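Eukaryotic peptide chain release factor GTP-binding subunit (PDB 1R5B) is a translational GTP-binding protein of the elongation factor Tu family, the eRF3 release factor, with a P-loop-type domain followed by two beta domains. Local coordinates at residues 208-211 and 212-216; 241-244 and 245-249; 255-258 and 259-262; 291-295 and 296-300. All coordinates share one frame; numbering follows the deposited sequence.

Contact 1 (208-211 and 212-216)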
ATOM      1  N   ASP A 208       8.393   1.904 -26.951  1.00 31.89           N
ATOM      2  CA  ASP A 208       9.182   3.063 -27.368  1.00 32.09           C
ATOM      3  C   ASP A 208       8.295   4.186 -27.912  1.00 31.54           C
ATOM      4  O   ASP A 208       8.532   5.358 -27.638  1.00 31.05           O
ATOM      5  CB  ASP A 208      10.218   2.671 -28.434  1.00 32.51           C
ATOM      6  CG  ASP A 208      11.275   1.697 -27.905  1.00 34.52           C
ATOM      7  OD1 ASP A 208      11.159   1.249 -26.730  1.00 37.50           O
ATOM      8  OD2 ASP A 208      12.255   1.317 -28.598  1.00 36.00           O
ATOM      9  N   LYS A 209       7.273   3.817 -28.671  1.00 31.13           N
ATOM     10  CA  LYS A 209       6.350   4.787 -29.229  1.00 31.25           C
ATOM     11  C   LYS A 209       5.508   5.409 -28.128  1.00 31.22           C
ATOM     12  O   LYS A 209       5.306   6.618 -28.117  1.00 31.01           O
ATOM     13  CB  LYS A 209       5.454   4.119 -30.279  1.00 31.51           C
ATOM     14  CG  LYS A 209       4.407   5.030 -30.919  1.00 32.87           C
ATOM     15  CD  LYS A 209       5.034   6.103 -31.791  1.00 35.05           C
ATOM     16  CE  LYS A 209       4.227   7.406 -31.786  1.00 37.23           C
ATOM     17  NZ  LYS A 209       3.067   7.350 -32.719  1.00 38.38           N
ATOM     18  N   LEU A 210       5.021   4.588 -27.196  1.00 30.96           N
ATOM     19  CA  LEU A 210       4.183   5.095 -26.118  1.00 31.11           C
ATOM     20  C   LEU A 210       5.007   6.034 -25.223  1.00 31.11           C
ATOM     21  O   LEU A 210       4.531   7.075 -24.778  1.00 30.69           O
ATOM     22  CB  LEU A 210       3.582   3.956 -25.297  1.00 30.98           C
ATOM     23  CG  LEU A 210       2.247   3.431 -25.806  1.00 31.46           C
ATOM     24  CD1 LEU A 210       2.039   2.017 -25.341  1.00 31.44           C
ATOM     25  CD2 LEU A 210       1.103   4.301 -25.330  1.00 32.55           C
ATOM     26  N   SER A 211       6.258   5.661 -25.005  1.00 31.08           N
ATOM     27  CA  SER A 211       7.167   6.429 -24.174  1.00 31.16           C
ATOM     28  C   SER A 211       7.392   7.837 -24.737  1.00 30.42           C
ATOM     29  O   SER A 211       7.310   8.823 -24.020  1.00 30.27           O
ATOM     30  CB  SER A 211       8.488   5.674 -24.059  1.00 31.06           C
ATOM     31  OG  SER A 211       9.360   6.374 -23.213  1.00 32.69           O
ATOM     32  N   MET A 212       7.653   7.933 -26.030  1.00 30.10           N
ATOM     33  CA  MET A 212       7.790   9.241 -26.669  1.00 29.95           C
ATOM     34  C   MET A 212       6.469  10.032 -26.622  1.00 29.67           C
ATOM     35  O   MET A 212       6.458  11.208 -26.282  1.00 29.76           O
ATOM     36  CB  MET A 212       8.284   9.081 -28.101  1.00 29.65           C
ATOM     37  CG  MET A 212       9.701   8.518 -28.192  1.00 30.17           C
ATOM     38  SD  MET A 212      10.936   9.482 -27.274  1.00 28.81           S
ATOM     39  CE  MET A 212      11.511  10.501 -28.546  1.00 28.96           C
ATOM     40  N   PHE A 213       5.357   9.362 -26.893  1.00 29.32           N
ATOM     41  CA  PHE A 213       4.075  10.033 -27.054  1.00 29.02           C
ATOM     42  C   PHE A 213       3.527  10.531 -25.719  1.00 28.87           C
ATOM     43  O   PHE A 213       3.017  11.638 -25.639  1.00 27.76           O
ATOM     44  CB  PHE A 213       3.095   9.084 -27.760  1.00 29.12           C
ATOM     45  CG  PHE A 213       1.706   9.638 -27.956  1.00 28.30           C
ATOM     46  CD1 PHE A 213       1.379  10.316 -29.107  1.00 28.22           C
ATOM     47  CD2 PHE A 213       0.717   9.426 -27.001  1.00 28.38           C
ATOM     48  CE1 PHE A 213       0.093  10.807 -29.303  1.00 28.27           C
ATOM     49  CE2 PHE A 213      -0.562   9.914 -27.189  1.00 28.25           C
ATOM     50  CZ  PHE A 213      -0.871  10.607 -28.344  1.00 27.90           C
ATOM     51  N   LEU A 214       3.652   9.711 -24.678  1.00 29.54           N
ATOM     52  CA  LEU A 214       3.096  10.027 -23.361  1.00 29.97           C
ATOM     53  C   LEU A 214       3.825  11.198 -22.719  1.00 30.37           C
ATOM     54  O   LEU A 214       3.217  12.038 -22.062  1.00 30.40           O
ATOM     55  CB  LEU A 214       3.161   8.813 -22.442  1.00 30.10           C
ATOM     56  CG  LEU A 214       2.153   7.705 -22.757  1.00 31.19           C
ATOM     57  CD1 LEU A 214       2.454   6.477 -21.899  1.00 32.35           C
ATOM     58  CD2 LEU A 214       0.717   8.163 -22.529  1.00 31.83           C
ATOM     59  N   ARG A 215       5.135  11.254 -22.921  1.00 30.89           N
ATOM     60  CA  ARG A 215       5.912  12.426 -22.545  1.00 31.22           C
ATOM     61  C   ARG A 215       5.442  13.663 -23.321  1.00 30.74           C
ATOM     62  O   ARG A 215       5.243  14.724 -22.741  1.00 30.84           O
ATOM     63  CB  ARG A 215       7.410  12.179 -22.788  1.00 31.30           C
ATOM     64  CG  ARG A 215       8.327  13.379 -22.463  1.00 33.34           C
ATOM     65  CD  ARG A 215       8.270  13.840 -21.005  1.00 35.53           C
ATOM     66  NE  ARG A 215       9.037  15.073 -20.798  1.00 38.00           N
ATOM     67  CZ  ARG A 215       9.191  15.690 -19.621  1.00 38.74           C
ATOM     68  NH1 ARG A 215       8.620  15.217 -18.525  1.00 38.73           N
ATOM     69  NH2 ARG A 215       9.914  16.799 -19.542  1.00 39.72           N
ATOM     70  N   ARG A 216       5.257  13.537 -24.626  1.00 30.25           N
ATOM     71  CA  ARG A 216       4.895  14.698 -25.421  1.00 30.19           C
ATOM     72  C   ARG A 216       3.548  15.276 -25.012  1.00 29.75           C
ATOM     73  O   ARG A 216       3.417  16.479 -24.825  1.00 29.41           O
ATOM     74  CB  ARG A 216       4.883  14.370 -26.913  1.00 30.21           C
ATOM     75  CG  ARG A 216       4.571  15.573 -27.780  1.00 31.74           C
ATOM     76  CD  ARG A 216       4.784  15.357 -29.270  1.00 34.76           C
ATOM     77  NE  ARG A 216       3.511  15.130 -29.943  1.00 37.56           N
ATOM     78  CZ  ARG A 216       3.049  13.945 -30.338  1.00 40.81           C
ATOM     79  NH1 ARG A 216       3.760  12.829 -30.163  1.00 43.02           N
ATOM     80  NH2 ARG A 216       1.864  13.875 -30.934  1.00 41.71           N
TER
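Leu214 lies against the turn before it: its CG is 3.2 Å from Leu210 O, the same carbonyl that accepts Leu214 N at 2.8 Å. With CG anti to the carbonyl carbon (chi1 -73°), the leucine branch leans back along the helix, and its CD1 meets Leu210 CD2 at 4.3 Å. This is the close, buried side of an alpha-helical i to i+4 contact. Phe213 N likewise bonds to Lys209 O, while Phe213 CB packs 3.3 Å from that oxygen before the ring turns away. The solvent side is looser. Met212 lays its CG 3.4 Å from Asp208 O, then bends at chi2 and chi3 so that SD and CE leave the preceding turn. Here the backbone bonds are longer too, that from Arg215 N to Ser211 O being weak at 3.4 Å; the guanidinium of Arg215 points away and gives NH1 to Gly219 O. In helix 200-218 this turn sets its apolar face on the central sheet of the GTP-binding domain: Leu210 and Leu214 reach Tyr228 of the edge strand 226-230, Leu210 also covers Val186 and Ile188 of strand 184-189, and Phe213 packs on Thr169 and Arg170 of helix 169-178 and meets Phe163 edge-to-face.

Contact 2 (241-244 and 245-249)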
ATOM      1  N   ASP A 241      -0.812 -15.178 -13.391  1.00 34.66           N
ATOM      2  CA  ASP A 241       0.436 -15.935 -13.411  1.00 35.10           C
ATOM      3  C   ASP A 241       1.350 -15.318 -14.460  1.00 35.60           C
ATOM      4  O   ASP A 241       0.870 -14.704 -15.400  1.00 35.29           O
ATOM      5  CB  ASP A 241       0.174 -17.410 -13.749  1.00 34.91           C
ATOM      6  CG  ASP A 241      -0.808 -18.075 -12.787  1.00 34.34           C
ATOM      7  OD1 ASP A 241      -1.522 -18.993 -13.225  1.00 34.05           O
ATOM      8  OD2 ASP A 241      -0.939 -17.755 -11.590  1.00 33.76           O
ATOM      9  N   ARG A 242       2.660 -15.471 -14.305  1.00 36.48           N
ATOM     10  CA  ARG A 242       3.584 -15.010 -15.341  1.00 37.35           C
ATOM     11  C   ARG A 242       3.367 -15.816 -16.609  1.00 37.41           C
ATOM     12  O   ARG A 242       3.010 -16.987 -16.540  1.00 37.65           O
ATOM     13  CB  ARG A 242       5.035 -15.204 -14.913  1.00 37.66           C
ATOM     14  CG  ARG A 242       5.529 -14.285 -13.812  1.00 39.57           C
ATOM     15  CD  ARG A 242       6.911 -14.693 -13.312  1.00 42.18           C
ATOM     16  NE  ARG A 242       7.750 -13.548 -12.956  1.00 44.73           N
ATOM     17  CZ  ARG A 242       8.039 -13.172 -11.711  1.00 46.79           C
ATOM     18  NH1 ARG A 242       7.588 -13.856 -10.663  1.00 48.69           N
ATOM     19  NH2 ARG A 242       8.805 -12.108 -11.508  1.00 47.65           N
ATOM     20  N   VAL A 243       3.579 -15.198 -17.765  1.00 37.70           N
ATOM     21  CA  VAL A 243       3.703 -15.960 -19.008  1.00 37.95           C
ATOM     22  C   VAL A 243       4.719 -17.053 -18.834  1.00 38.10           C
ATOM     23  O   VAL A 243       5.771 -16.827 -18.236  1.00 37.94           O
ATOM     24  CB  VAL A 243       4.246 -15.158 -20.205  1.00 38.10           C
ATOM     25  CG1 VAL A 243       3.209 -15.112 -21.320  1.00 38.55           C
ATOM     26  CG2 VAL A 243       4.757 -13.774 -19.807  1.00 37.94           C
ATOM     27  N   ASP A 244       4.423 -18.221 -19.393  1.00 38.49           N
ATOM     28  CA  ASP A 244       5.372 -19.321 -19.382  1.00 38.88           C
ATOM     29  C   ASP A 244       6.554 -19.004 -20.291  1.00 39.30           C
ATOM     30  O   ASP A 244       6.413 -18.273 -21.268  1.00 39.11           O
ATOM     31  CB  ASP A 244       4.703 -20.621 -19.833  1.00 38.99           C
ATOM     32  CG  ASP A 244       5.479 -21.849 -19.407  1.00 38.85           C
ATOM     33  OD1 ASP A 244       5.713 -22.003 -18.192  1.00 38.84           O
ATOM     34  OD2 ASP A 244       5.898 -22.708 -20.209  1.00 38.92           O
ATOM     35  N   SER A 245       7.717 -19.557 -19.958  1.00 40.00           N
ATOM     36  CA  SER A 245       8.928 -19.391 -20.771  1.00 40.51           C
ATOM     37  C   SER A 245       8.756 -19.861 -22.218  1.00 40.60           C
ATOM     38  O   SER A 245       9.333 -19.270 -23.136  1.00 40.67           O
ATOM     39  CB  SER A 245      10.117 -20.126 -20.132  1.00 40.61           C
ATOM     40  OG  SER A 245      10.929 -19.213 -19.410  1.00 41.57           O
ATOM     41  N   SER A 246       7.973 -20.920 -22.412  1.00 40.72           N
ATOM     42  CA  SER A 246       7.721 -21.455 -23.748  1.00 40.98           C
ATOM     43  C   SER A 246       6.896 -20.481 -24.599  1.00 41.24           C
ATOM     44  O   SER A 246       7.080 -20.409 -25.817  1.00 41.60           O
ATOM     45  CB  SER A 246       7.032 -22.826 -23.673  1.00 40.88           C
ATOM     46  OG  SER A 246       5.619 -22.701 -23.621  1.00 41.09           O
ATOM     47  N   VAL A 247       5.995 -19.740 -23.955  1.00 41.42           N
ATOM     48  CA  VAL A 247       5.146 -18.756 -24.638  1.00 41.48           C
ATOM     49  C   VAL A 247       5.878 -17.432 -24.935  1.00 41.64           C
ATOM     50  O   VAL A 247       5.720 -16.857 -26.012  1.00 41.76           O
ATOM     51  CB  VAL A 247       3.859 -18.473 -23.817  1.00 41.22           C
ATOM     52  CG1 VAL A 247       3.012 -17.395 -24.476  1.00 41.24           C
ATOM     53  CG2 VAL A 247       3.044 -19.745 -23.656  1.00 41.46           C
ATOM     54  N   CYS A 248       6.675 -16.961 -23.981  1.00 41.71           N
ATOM     55  CA  CYS A 248       7.381 -15.691 -24.100  1.00 41.73           C
ATOM     56  C   CYS A 248       8.671 -15.776 -23.278  1.00 41.60           C
ATOM     57  O   CYS A 248       8.679 -15.483 -22.080  1.00 41.67           O
ATOM     58  CB  CYS A 248       6.480 -14.553 -23.618  1.00 41.79           C
ATOM     59  SG  CYS A 248       7.252 -12.921 -23.549  1.00 42.70           S
ATOM     60  N   PRO A 249       9.753 -16.204 -23.919  1.00 41.54           N
ATOM     61  CA  PRO A 249      11.036 -16.405 -23.226  1.00 41.54           C
ATOM     62  C   PRO A 249      11.706 -15.121 -22.737  1.00 41.46           C
ATOM     63  O   PRO A 249      12.454 -15.169 -21.757  1.00 41.39           O
ATOM     64  CB  PRO A 249      11.931 -17.071 -24.293  1.00 41.65           C
ATOM     65  CG  PRO A 249      11.072 -17.329 -25.494  1.00 41.58           C
ATOM     66  CD  PRO A 249       9.828 -16.534 -25.355  1.00 41.57           C
TER
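Val243 and Val247 meet through their CG1 methyls, 3.9 Å apart, the two side chains crossing at about a right angle beside a single helical turn of the chain. The Val243 side chain can be followed outward. Its CB already lies 4.1 Å from Cys248 CB; CG1 touches both Val247 CG1 and, at 4.0 Å, Cys248 CB, and so carries the apolar part of the contact. Trp198, from another loop, touches Val243, Val247 and Cys248 together and completes this small hydrophobic patch.

The turn is built round Asp244 O. Cys248 N donates to it nearly straight, at 3.0 Å with an N-H...O angle of 160°, while Val247 N adds a weak, strongly bent bond of 127°. One carbonyl oxygen thus takes two amides, as in a single alpha-like turn; residues 245-247 have helical backbone angles, yet no regular helix follows. The turn belongs to the long loop that joins strand 226-230 of the GTP-binding domain to helix 256-262.

At the surface, the Asp244 carboxylate folds over the start of the turn. Its CG stands anti to the backbone N (chi1 -161°), which brings OD2 to Ser246 OG; the hydroxyl donates a weak hydrogen bond of 3.4 Å to it. Ahead of the turn, Val243 N is held by Asn238 OD1, and Arg242 reaches in another direction, with NE on Gly253 O and NH1 in a salt bridge to Glu258 OE2.

Contact 3 (255-258 and 259-262)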
ATOM      1  N   SER A 255       3.822 -10.620 -13.437  1.00 33.49           N
ATOM      2  CA  SER A 255       2.479 -10.517 -13.992  1.00 32.53           C
ATOM      3  C   SER A 255       1.826  -9.230 -13.515  1.00 32.04           C
ATOM      4  O   SER A 255       2.269  -8.628 -12.548  1.00 31.72           O
ATOM      5  CB  SER A 255       1.618 -11.705 -13.563  1.00 32.19           C
ATOM      6  OG  SER A 255       1.256 -11.603 -12.203  1.00 30.86           O
ATOM      7  N   LEU A 256       0.766  -8.816 -14.193  1.00 31.81           N
ATOM      8  CA  LEU A 256       0.074  -7.601 -13.814  1.00 32.16           C
ATOM      9  C   LEU A 256      -0.293  -7.634 -12.337  1.00 32.26           C
ATOM     10  O   LEU A 256       0.085  -6.733 -11.601  1.00 31.69           O
ATOM     11  CB  LEU A 256      -1.167  -7.375 -14.669  1.00 32.00           C
ATOM     12  CG  LEU A 256      -2.009  -6.169 -14.268  1.00 31.89           C
ATOM     13  CD1 LEU A 256      -1.152  -4.918 -14.243  1.00 31.84           C
ATOM     14  CD2 LEU A 256      -3.169  -6.003 -15.225  1.00 32.50           C
ATOM     15  N   LEU A 257      -1.007  -8.671 -11.907  1.00 32.43           N
ATOM     16  CA  LEU A 257      -1.483  -8.733 -10.525  1.00 33.07           C
ATOM     17  C   LEU A 257      -0.332  -8.803  -9.522  1.00 33.09           C
ATOM     18  O   LEU A 257      -0.436  -8.284  -8.423  1.00 32.55           O
ATOM     19  CB  LEU A 257      -2.435  -9.910 -10.309  1.00 33.32           C
ATOM     20  CG  LEU A 257      -3.805  -9.796 -11.005  1.00 34.57           C
ATOM     21  CD1 LEU A 257      -4.641 -10.981 -10.628  1.00 35.24           C
ATOM     22  CD2 LEU A 257      -4.536  -8.527 -10.651  1.00 35.52           C
ATOM     23  N   GLU A 258       0.762  -9.432  -9.918  1.00 33.04           N
ATOM     24  CA  GLU A 258       1.926  -9.542  -9.063  1.00 33.19           C
ATOM     25  C   GLU A 258       2.527  -8.156  -8.823  1.00 32.73           C
ATOM     26  O   GLU A 258       2.936  -7.828  -7.723  1.00 32.87           O
ATOM     27  CB  GLU A 258       2.942 -10.450  -9.741  1.00 33.79           C
ATOM     28  CG  GLU A 258       4.236 -10.674  -8.990  1.00 35.11           C
ATOM     29  CD  GLU A 258       5.188 -11.570  -9.759  1.00 37.27           C
ATOM     30  OE1 GLU A 258       4.733 -12.287 -10.685  1.00 37.18           O
ATOM     31  OE2 GLU A 258       6.395 -11.548  -9.433  1.00 38.79           O
ATOM     32  N   TYR A 259       2.585  -7.359  -9.877  1.00 32.09           N
ATOM     33  CA  TYR A 259       3.059  -5.988  -9.800  1.00 31.42           C
ATOM     34  C   TYR A 259       2.089  -5.088  -8.996  1.00 30.81           C
ATOM     35  O   TYR A 259       2.526  -4.284  -8.175  1.00 30.14           O
ATOM     36  CB  TYR A 259       3.264  -5.422 -11.210  1.00 31.16           C
ATOM     37  CG  TYR A 259       3.713  -4.006 -11.166  1.00 31.94           C
ATOM     38  CD1 TYR A 259       5.046  -3.696 -10.894  1.00 33.16           C
ATOM     39  CD2 TYR A 259       2.809  -2.964 -11.328  1.00 32.35           C
ATOM     40  CE1 TYR A 259       5.469  -2.384 -10.815  1.00 33.11           C
ATOM     41  CE2 TYR A 259       3.230  -1.640 -11.238  1.00 32.58           C
ATOM     42  CZ  TYR A 259       4.550  -1.365 -10.977  1.00 32.68           C
ATOM     43  OH  TYR A 259       4.971  -0.074 -10.891  1.00 35.26           O
ATOM     44  N   LEU A 260       0.791  -5.213  -9.255  1.00 30.15           N
ATOM     45  CA  LEU A 260      -0.233  -4.450  -8.533  1.00 30.22           C
ATOM     46  C   LEU A 260      -0.180  -4.738  -7.020  1.00 30.12           C
ATOM     47  O   LEU A 260      -0.432  -3.862  -6.200  1.00 29.29           O
ATOM     48  CB  LEU A 260      -1.623  -4.801  -9.058  1.00 30.57           C
ATOM     49  CG  LEU A 260      -2.391  -3.855  -9.998  1.00 31.27           C
ATOM     50  CD1 LEU A 260      -1.491  -2.997 -10.836  1.00 29.81           C
ATOM     51  CD2 LEU A 260      -3.373  -4.665 -10.872  1.00 30.53           C
ATOM     52  N   ASP A 261       0.184  -5.969  -6.670  1.00 29.80           N
ATOM     53  CA  ASP A 261       0.210  -6.393  -5.286  1.00 30.06           C
ATOM     54  C   ASP A 261       1.292  -5.712  -4.451  1.00 29.64           C
ATOM     55  O   ASP A 261       1.034  -5.322  -3.331  1.00 30.18           O
ATOM     56  CB  ASP A 261       0.378  -7.914  -5.199  1.00 30.10           C
ATOM     57  CG  ASP A 261       0.220  -8.425  -3.789  1.00 30.75           C
ATOM     58  OD1 ASP A 261      -0.890  -8.312  -3.245  1.00 32.45           O
ATOM     59  OD2 ASP A 261       1.148  -8.945  -3.142  1.00 32.81           O
ATOM     60  N   SER A 262       2.497  -5.595  -4.988  1.00 29.54           N
ATOM     61  CA  SER A 262       3.639  -5.073  -4.223  1.00 29.75           C
ATOM     62  C   SER A 262       4.037  -3.635  -4.615  1.00 29.25           C
ATOM     63  O   SER A 262       4.937  -3.060  -4.020  1.00 29.26           O
ATOM     64  CB  SER A 262       4.839  -6.010  -4.388  1.00 29.75           C
ATOM     65  OG  SER A 262       5.139  -6.180  -5.761  1.00 30.23           O
TER
HETATM   66  O   HOH W   1       4.581  -8.853  -5.983  1.00 55.87           O
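A single water bridges the last turn of this short helix: it donates to Glu258 O at 2.6 Å and hydrogen-bonds Ser262 OG at 2.7 Å, linking a main-chain carbonyl to a side-chain hydroxyl four residues on. The regular bonds lie before it. Tyr259 N and Leu260 N point nearly straight at Ser255 O and Leu256 O, whereas Asp261 N reaches Leu257 O at a bent N-H...O angle of 138°.

At the other end, Ser255 and Glu258 form a capping box. Glu258 N donates to Ser255 OG at 3.2 Å, and the return bond, from Ser255 N to Glu258 OE1, is weak at 3.3 Å. The glutamate brings its carboxylate back to the N-cap by running extended, with chi1 and chi2 both near 180°. Ser255 OG, which accepts from Glu258 N, donates in turn to Lys240 O, while Glu258 OE2 is paired with Arg242.

The buried face is leucine. Leu260 spreads its two methyls over the preceding turn, CD1 on Leu256 CD1 at 3.9 Å and CD2 against Leu257 CD2 at 4.0 Å. Leu256 continues onto Val187 and Met229 of the central sheet, and Tyr259 covers Val185 and Lys227 beside it. Asp261 OD1 is hydrogen-bonded to Thr118 OG1 and His120 N.

Contact 4 (291-295 and 296-300); sequences GKIEA and GSIKK
A small apolar contact round a strand connection ties the end of strand 287-292 to the start of strand 297-299 in the beta domain that follows the GTP-binding domain. No hydrogen bond joins the two halves; Ile293 does the bridging. Its CD1 reaches Ile298 CG2 at 4.0 Å, methyl to methyl, with the two isoleucines set obliquely, and its CG2 rests 3.9 Å from Gly296 O. The two branches of Ile293 therefore have separate tasks. CG2, anti to the backbone N, turns to the glycine carbonyl, while CG1 lies anti to the carbonyl carbon (chi1 -57°) and carries CD1 across to the next strand. Ile298 answers with CG2, while its CG1 branch leads elsewhere.

The chain swings round at Gly296, whose phi of 80° is positive and readily adopted by glycine. Just before it, Glu294 and Ala295 both face Ile275 of the neighbouring strand, a classic beta bulge, and both make backbone hydrogen bonds with that residue. The extra residue on this side breaks the regular pairing where the strand gives way to the connection.

Around the turn, Phe274 lies against both Ile293 and Ile298 and Val335 of strand 334-340 adds to the cover of Ile293, while Ala295 touches Tyr442. The Glu294 side chain packs on Tyr444 and Met445 of helix 443-446, so the bulge lies where the two beta domains adjoin.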
ATOM      1  N   GLY A 291      14.254   4.804   8.615  1.00 33.93           N
ATOM      2  CA  GLY A 291      12.913   4.261   8.722  1.00 33.63           C
ATOM      3  C   GLY A 291      12.256   4.032   7.376  1.00 33.47           C
ATOM      4  O   GLY A 291      12.827   4.346   6.331  1.00 32.87           O
ATOM      5  N   LYS A 292      11.051   3.472   7.413  1.00 33.46           N
ATOM      6  CA  LYS A 292      10.260   3.208   6.208  1.00 33.50           C
ATOM      7  C   LYS A 292       9.141   4.232   6.167  1.00 32.64           C
ATOM      8  O   LYS A 292       8.394   4.359   7.119  1.00 32.09           O
ATOM      9  CB  LYS A 292       9.670   1.788   6.252  1.00 33.66           C
ATOM     10  CG  LYS A 292       8.980   1.274   4.950  1.00 34.90           C
ATOM     11  CD  LYS A 292       7.916   0.185   5.266  1.00 37.70           C
ATOM     12  CE  LYS A 292       7.430  -0.556   4.013  1.00 40.68           C
ATOM     13  NZ  LYS A 292       6.153  -1.381   4.170  1.00 41.66           N
ATOM     14  N   ILE A 293       9.021   4.953   5.062  1.00 32.43           N
ATOM     15  CA  ILE A 293       7.958   5.937   4.910  1.00 32.25           C
ATOM     16  C   ILE A 293       6.615   5.206   4.796  1.00 32.15           C
ATOM     17  O   ILE A 293       6.445   4.368   3.931  1.00 31.91           O
ATOM     18  CB  ILE A 293       8.207   6.818   3.695  1.00 31.74           C
ATOM     19  CG1 ILE A 293       9.571   7.491   3.820  1.00 32.52           C
ATOM     20  CG2 ILE A 293       7.113   7.865   3.590  1.00 31.90           C
ATOM     21  CD1 ILE A 293      10.000   8.270   2.584  1.00 33.44           C
ATOM     22  N   GLU A 294       5.695   5.487   5.715  1.00 32.17           N
ATOM     23  CA  GLU A 294       4.378   4.836   5.717  1.00 32.63           C
ATOM     24  C   GLU A 294       3.344   5.594   4.908  1.00 32.51           C
ATOM     25  O   GLU A 294       2.409   4.997   4.382  1.00 33.63           O
ATOM     26  CB  GLU A 294       3.871   4.652   7.139  1.00 32.57           C
ATOM     27  CG  GLU A 294       4.742   3.716   7.963  1.00 32.89           C
ATOM     28  CD  GLU A 294       4.834   2.310   7.392  1.00 32.82           C
ATOM     29  OE1 GLU A 294       3.889   1.826   6.717  1.00 30.61           O
ATOM     30  OE2 GLU A 294       5.875   1.683   7.648  1.00 34.98           O
ATOM     31  N   ALA A 295       3.533   6.896   4.787  1.00 31.91           N
ATOM     32  CA  ALA A 295       2.633   7.718   4.018  1.00 31.73           C
ATOM     33  C   ALA A 295       3.367   8.937   3.524  1.00 31.52           C
ATOM     34  O   ALA A 295       4.304   9.406   4.158  1.00 31.44           O
ATOM     35  CB  ALA A 295       1.451   8.154   4.909  1.00 31.89           C
ATOM     36  N   GLY A 296       2.906   9.461   2.400  1.00 31.91           N
ATOM     37  CA  GLY A 296       3.302  10.767   1.908  1.00 32.07           C
ATOM     38  C   GLY A 296       4.640  10.736   1.220  1.00 32.49           C
ATOM     39  O   GLY A 296       5.095   9.689   0.768  1.00 33.18           O
ATOM     40  N   SER A 297       5.271  11.892   1.121  1.00 32.71           N
ATOM     41  CA  SER A 297       6.567  11.998   0.446  1.00 32.76           C
ATOM     42  C   SER A 297       7.465  13.020   1.134  1.00 33.04           C
ATOM     43  O   SER A 297       7.011  13.808   1.952  1.00 33.20           O
ATOM     44  CB  SER A 297       6.353  12.388  -1.008  1.00 32.30           C
ATOM     45  OG  SER A 297       5.969  13.740  -1.086  1.00 31.52           O
ATOM     46  N   ILE A 298       8.739  13.021   0.774  1.00 33.82           N
ATOM     47  CA  ILE A 298       9.711  13.930   1.380  1.00 34.19           C
ATOM     48  C   ILE A 298      10.743  14.366   0.324  1.00 34.34           C
ATOM     49  O   ILE A 298      11.226  13.550  -0.459  1.00 34.14           O
ATOM     50  CB  ILE A 298      10.359  13.242   2.627  1.00 34.04           C
ATOM     51  CG1 ILE A 298      11.189  14.214   3.448  1.00 35.28           C
ATOM     52  CG2 ILE A 298      11.250  12.075   2.222  1.00 34.64           C
ATOM     53  CD1 ILE A 298      10.399  15.085   4.321  1.00 37.54           C
ATOM     54  N   LYS A 299      11.027  15.666   0.293  1.00 34.93           N
ATOM     55  CA  LYS A 299      12.046  16.250  -0.571  1.00 35.64           C
ATOM     56  C   LYS A 299      13.278  16.579   0.276  1.00 35.68           C
ATOM     57  O   LYS A 299      13.185  16.716   1.491  1.00 35.69           O
ATOM     58  CB  LYS A 299      11.524  17.555  -1.208  1.00 36.05           C
ATOM     59  CG  LYS A 299      10.596  17.385  -2.427  1.00 37.74           C
ATOM     60  CD  LYS A 299       9.278  18.222  -2.335  1.00 38.94           C
ATOM     61  CE  LYS A 299       9.250  19.458  -3.235  1.00 40.23           C
ATOM     62  NZ  LYS A 299       7.969  19.575  -4.016  1.00 40.17           N
ATOM     63  N   LYS A 300      14.425  16.724  -0.368  1.00 35.82           N
ATOM     64  CA  LYS A 300      15.606  17.252   0.297  1.00 36.13           C
ATOM     65  C   LYS A 300      15.341  18.706   0.676  1.00 36.44           C
ATOM     66  O   LYS A 300      14.722  19.455  -0.089  1.00 36.51           O
ATOM     67  CB  LYS A 300      16.830  17.162  -0.624  1.00 36.22           C
ATOM     68  CG  LYS A 300      18.166  17.443   0.054  1.00 36.23           C
ATOM     69  CD  LYS A 300      19.279  17.609  -0.981  1.00 37.35           C
ATOM     70  CE  LYS A 300      20.533  18.278  -0.408  1.00 37.24           C
ATOM     71  NZ  LYS A 300      21.450  17.287   0.203  1.00 37.87           N
TER

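How the contacts relate
Contacts 1, 2 and 3 follow one another along the chain within the GTP-binding domain, and contact 4 comes last, in the beta domain after it. Contacts 1 and 3 lie on helices that pack on the same central sheet, both touching strands 184-189 and 226-230, with centres about 23 Å apart. Contact 2 sits in the loop between strand 226-230 and helix 256-262; it touches contact 3 directly, through the salt bridge of Arg242 and Glu258, so the loop is tied to the start of that helix. Contact 4 touches none of the others; contact 3 is the closest of the three to it, with nearest atoms about 8 Å apart.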